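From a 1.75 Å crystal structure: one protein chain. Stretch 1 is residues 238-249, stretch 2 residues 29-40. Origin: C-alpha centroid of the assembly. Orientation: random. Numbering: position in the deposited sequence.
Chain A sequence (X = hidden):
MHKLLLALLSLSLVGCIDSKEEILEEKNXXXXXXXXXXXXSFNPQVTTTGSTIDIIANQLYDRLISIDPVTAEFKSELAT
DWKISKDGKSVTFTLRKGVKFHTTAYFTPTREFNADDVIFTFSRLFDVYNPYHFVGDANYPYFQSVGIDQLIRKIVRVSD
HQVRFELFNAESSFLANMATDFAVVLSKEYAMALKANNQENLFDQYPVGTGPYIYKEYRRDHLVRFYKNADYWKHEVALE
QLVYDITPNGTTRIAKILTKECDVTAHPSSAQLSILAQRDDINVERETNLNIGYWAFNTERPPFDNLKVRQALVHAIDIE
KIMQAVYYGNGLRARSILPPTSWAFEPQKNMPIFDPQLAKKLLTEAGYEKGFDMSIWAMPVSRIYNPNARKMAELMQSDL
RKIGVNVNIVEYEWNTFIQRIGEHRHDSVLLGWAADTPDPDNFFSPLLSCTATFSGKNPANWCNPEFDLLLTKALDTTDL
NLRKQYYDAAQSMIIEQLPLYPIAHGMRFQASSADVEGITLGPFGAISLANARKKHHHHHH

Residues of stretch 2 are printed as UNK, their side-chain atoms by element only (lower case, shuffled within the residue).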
# COMPACT_ATOMS: atom_id res chain seq x y z
N ALA A 238 -7.82 2.42 -24.98
CA ALA A 238 -6.91 2.69 -26.09
C ALA A 238 -5.96 1.53 -26.42
O ALA A 238 -5.89 1.08 -27.56
CB ALA A 238 -6.14 3.97 -25.83
N LEU A 239 -5.22 1.05 -25.43
CA LEU A 239 -4.25 -0.02 -25.65
C LEU A 239 -4.89 -1.36 -26.02
O LEU A 239 -5.91 -1.73 -25.45
CB LEU A 239 -3.36 -0.19 -24.42
CG LEU A 239 -2.23 0.81 -24.22
CD1 LEU A 239 -1.71 0.76 -22.80
CD2 LEU A 239 -1.13 0.53 -25.22
N GLU A 240 -4.29 -2.08 -26.96
CA GLU A 240 -4.77 -3.42 -27.33
C GLU A 240 -4.22 -4.48 -26.38
O GLU A 240 -4.91 -5.42 -25.98
CB GLU A 240 -4.32 -3.76 -28.76
CG GLU A 240 -4.98 -2.93 -29.84
CD GLU A 240 -6.44 -3.27 -30.03
OE1 GLU A 240 -6.81 -4.46 -29.82
OE2 GLU A 240 -7.22 -2.36 -30.39
N GLN A 241 -2.95 -4.30 -26.04
CA GLN A 241 -2.23 -5.26 -25.23
C GLN A 241 -1.42 -4.55 -24.16
O GLN A 241 -0.87 -3.48 -24.39
CB GLN A 241 -1.28 -6.08 -26.09
CG GLN A 241 -1.92 -7.24 -26.82
CD GLN A 241 -0.87 -8.20 -27.35
OE1 GLN A 241 0.33 -8.02 -27.11
NE2 GLN A 241 -1.31 -9.23 -28.07
N LEU A 242 -1.36 -5.18 -23.00
CA LEU A 242 -0.57 -4.71 -21.88
C LEU A 242 0.19 -5.90 -21.33
O LEU A 242 -0.43 -6.86 -20.87
CB LEU A 242 -1.48 -4.18 -20.78
CG LEU A 242 -1.38 -2.72 -20.36
CD1 LEU A 242 -2.28 -2.50 -19.15
CD2 LEU A 242 0.07 -2.36 -20.05
N VAL A 243 1.51 -5.86 -21.39
CA VAL A 243 2.32 -6.89 -20.77
C VAL A 243 3.13 -6.26 -19.64
O VAL A 243 3.67 -5.17 -19.79
CB VAL A 243 3.27 -7.56 -21.78
CG1 VAL A 243 3.89 -8.82 -21.18
CG2 VAL A 243 2.54 -7.90 -23.07
N TYR A 244 3.19 -6.96 -18.51
CA TYR A 244 4.11 -6.63 -17.43
C TYR A 244 5.30 -7.58 -17.46
O TYR A 244 5.14 -8.81 -17.45
CB TYR A 244 3.41 -6.72 -16.06
CG TYR A 244 2.34 -5.69 -15.85
CD1 TYR A 244 1.06 -5.89 -16.35
CD2 TYR A 244 2.60 -4.53 -15.16
CE1 TYR A 244 0.07 -4.95 -16.17
CE2 TYR A 244 1.62 -3.58 -14.98
CZ TYR A 244 0.35 -3.80 -15.48
OH TYR A 244 -0.64 -2.87 -15.29
N ASP A 245 6.49 -7.00 -17.50
CA ASP A 245 7.73 -7.76 -17.52
C ASP A 245 8.26 -7.76 -16.10
O ASP A 245 8.73 -6.74 -15.61
CB ASP A 245 8.72 -7.08 -18.47
CG ASP A 245 10.05 -7.79 -18.55
OD1 ASP A 245 10.36 -8.58 -17.64
OD2 ASP A 245 10.80 -7.55 -19.52
N ILE A 246 8.17 -8.90 -15.43
CA ILE A 246 8.60 -8.98 -14.04
C ILE A 246 10.12 -8.99 -13.93
O ILE A 246 10.77 -9.98 -14.25
CB ILE A 246 8.05 -10.23 -13.37
CG1 ILE A 246 6.53 -10.28 -13.56
CG2 ILE A 246 8.42 -10.24 -11.91
CD1 ILE A 246 5.83 -9.09 -13.01
N THR A 247 10.67 -7.88 -13.48
CA THR A 247 12.12 -7.69 -13.44
C THR A 247 12.50 -7.04 -12.11
O THR A 247 12.51 -5.81 -12.01
CB THR A 247 12.59 -6.78 -14.57
OG1 THR A 247 12.03 -7.21 -15.81
CG2 THR A 247 14.10 -6.79 -14.68
N PRO A 248 12.83 -7.85 -11.10
CA PRO A 248 13.09 -7.33 -9.76
C PRO A 248 14.31 -6.42 -9.66
O PRO A 248 14.34 -5.52 -8.82
CB PRO A 248 13.32 -8.60 -8.94
CG PRO A 248 12.62 -9.67 -9.70
CD PRO A 248 12.81 -9.32 -11.13
N ASN A 249 15.32 -6.64 -10.48
CA ASN A 249 16.53 -5.86 -10.36
C ASN A 249 16.35 -4.47 -10.95
O ASN A 249 16.06 -4.33 -12.14
CB ASN A 249 17.71 -6.57 -11.02
CG ASN A 249 19.02 -5.84 -10.81
OD1 ASN A 249 19.53 -5.75 -9.69
ND2 ASN A 249 19.56 -5.30 -11.88
N UNK A 29 -1.42 -1.29 -31.05
CA UNK A 29 -0.13 -1.50 -30.38
C UNK A 29 -0.28 -1.87 -28.91
O UNK A 29 -1.37 -1.76 -28.32
c UNK A 29 2.83 -1.62 -31.21
c UNK A 29 0.79 -0.27 -30.54
n UNK A 29 3.22 -2.39 -32.23
c UNK A 29 1.93 -0.44 -31.55
o UNK A 29 3.17 -1.85 -30.05
N UNK A 30 0.82 -2.31 -28.32
CA UNK A 30 0.83 -2.75 -26.94
C UNK A 30 1.71 -1.88 -26.09
O UNK A 30 2.39 -0.99 -26.58
N UNK A 31 1.67 -2.12 -24.79
CA UNK A 31 2.52 -1.43 -23.85
C UNK A 31 3.20 -2.50 -23.02
O UNK A 31 2.58 -3.49 -22.67
c UNK A 31 1.69 -0.50 -22.96
c UNK A 31 2.91 -0.41 -20.75
c UNK A 31 1.62 1.55 -21.53
c UNK A 31 2.46 0.38 -21.97
N UNK A 32 4.49 -2.32 -22.76
CA UNK A 32 5.25 -3.19 -21.88
C UNK A 32 5.75 -2.42 -20.64
O UNK A 32 6.49 -1.45 -20.75
c UNK A 32 5.96 -4.63 -23.80
c UNK A 32 6.45 -3.84 -22.60
c UNK A 32 7.21 -4.73 -21.64
N UNK A 33 5.30 -2.88 -19.48
CA UNK A 33 5.55 -2.25 -18.20
C UNK A 33 6.56 -3.11 -17.44
O UNK A 33 6.33 -4.30 -17.22
c UNK A 33 3.72 -0.21 -15.92
c UNK A 33 4.22 -2.18 -17.44
c UNK A 33 4.24 -1.49 -16.08
c UNK A 33 3.72 0.41 -14.69
c UNK A 33 4.23 -0.25 -13.58
c UNK A 33 4.75 -1.53 -13.71
o UNK A 33 4.22 0.36 -12.35
c UNK A 33 4.75 -2.14 -14.95
N UNK A 34 7.68 -2.51 -17.04
CA UNK A 34 8.70 -3.21 -16.25
C UNK A 34 8.36 -3.13 -14.78
O UNK A 34 8.50 -2.07 -14.17
c UNK A 34 10.09 -2.60 -16.45
s UNK A 34 11.17 -3.50 -17.60
N UNK A 35 7.94 -4.26 -14.23
CA UNK A 35 7.46 -4.36 -12.85
C UNK A 35 8.53 -4.87 -11.88
O UNK A 35 9.33 -5.74 -12.22
c UNK A 35 6.25 -5.26 -12.80
N UNK A 36 8.53 -4.34 -10.67
CA UNK A 36 9.57 -4.66 -9.70
C UNK A 36 9.36 -5.98 -8.94
O UNK A 36 10.25 -6.44 -8.22
o UNK A 36 6.76 -2.14 -7.11
c UNK A 36 7.52 -2.54 -8.01
c UNK A 36 9.78 -3.49 -8.72
o UNK A 36 7.32 -2.28 -9.22
c UNK A 36 8.73 -3.35 -7.61
N UNK A 37 8.19 -6.61 -9.08
CA UNK A 37 7.96 -7.87 -8.37
C UNK A 37 6.81 -8.66 -8.96
O UNK A 37 5.97 -8.14 -9.66
c UNK A 37 7.72 -7.63 -6.89
N UNK A 38 6.82 -9.95 -8.64
CA UNK A 38 5.77 -10.87 -9.01
C UNK A 38 4.49 -10.52 -8.24
O UNK A 38 4.55 -10.17 -7.06
o UNK A 38 4.95 -14.18 -8.35
c UNK A 38 6.30 -12.26 -8.66
n UNK A 38 5.25 -13.48 -10.46
c UNK A 38 5.43 -13.38 -9.15
N UNK A 39 3.31 -10.57 -8.89
CA UNK A 39 2.08 -10.34 -8.12
C UNK A 39 1.75 -11.56 -7.28
O UNK A 39 1.92 -12.68 -7.76
c UNK A 39 1.51 -11.02 -10.34
c UNK A 39 1.01 -10.17 -9.21
c UNK A 39 3.02 -10.92 -10.30
N UNK A 40 1.27 -11.35 -6.06
CA UNK A 40 1.01 -12.46 -5.13
C UNK A 40 -0.36 -13.09 -5.38
O UNK A 40 -0.67 -14.16 -4.87
c UNK A 40 0.10 -10.91 -3.38
c UNK A 40 2.50 -11.58 -3.31
c UNK A 40 1.09 -12.02 -3.66

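Position 29 has five side-chain atoms: three carbons in a row, the third carrying one oxygen and one nitrogen. CA-to-CB points away from stretch 1, and the backbone makes the contact: Glu 240 N donates to O of 29 at 3.2 Å. A terminal amide after three carbons is glutamine, Gln 29.

Position 30 has no side-chain atoms, so it is Gly 30. Its CA lies 3.2 Å from Gln 241 O. An ideal CB here would sit 3.3 Å from Gln 241 CB, which is tight. Gly 30 N also donates to Gln 29 OE1 at 3.0 Å.

Position 31 has four carbons, forked at the second. Its CB is 3.6 Å from Leu 239 CD1, and a carbon of the fork reaches Leu 242. This is Leu 31, with CD2 3.5 Å from Leu 242 CD2.

Position 32 has three carbons, one carrying the other two. It lies on the same face as Val 243 and Asp 245. The fork at CB gives Val 32; its CG1 is 4.2 Å from Asp 245 CB.

Position 33 has one carbon, then a six-carbon ring bearing an oxygen. The ring approaches that of Tyr 244. This is Tyr 33. CD1 is 3.2 Å from Tyr 244 CD2, and the planes meet obliquely at 55°.

Position 34 has one carbon and one sulfur. The sulfur lies near Asp 245 and Thr 247. This is Cys 34. SG is 4.4 Å from Asp 245 CB and is bonded covalently to a group elsewhere in the structure.

Position 35 has a single carbon. It lies near Ile 246 and at the edge of the Tyr 244 ring. This is Ala 35, with CB 3.9 Å from Ile 246 CD1.

Position 36 has three carbons, the third carrying two oxygens. Its CA-to-CB bond points away from stretch 1, and its backbone O is 3.4 Å from Pro 248 CA. The carboxylate marks Glu 36.

Position 37 has one carbon, and its CA-to-CB bond also points away. Its backbone O is 3.5 Å from Ile 246 CD1. This is Ala 37.

Position 38 has two carbons, the second carrying oxygen and nitrogen. Its backbone N is 3.7 Å from Ile 246 CG2. This is Asn 38.

Position 39 has three carbons closing a ring onto the backbone N. The ring lies near Ile 246. This is Pro 39, with CD 4.3 Å from Ile 246 CD1.

Position 40 has three carbons, forked at the first, and touches nothing here: Val 40.

The strands run parallel. Backbone bonds alternate in direction, from Leu 31 N to Gln 241 O (2.9 Å) through Thr 247 N to Ala 35 O (2.8 Å). Leu 31, Tyr 33 and Ala 35 pack on one face with Leu 242, Tyr 244 and Ile 246.

Stretch 2, residues 29-40: QGLVYCAEANPV
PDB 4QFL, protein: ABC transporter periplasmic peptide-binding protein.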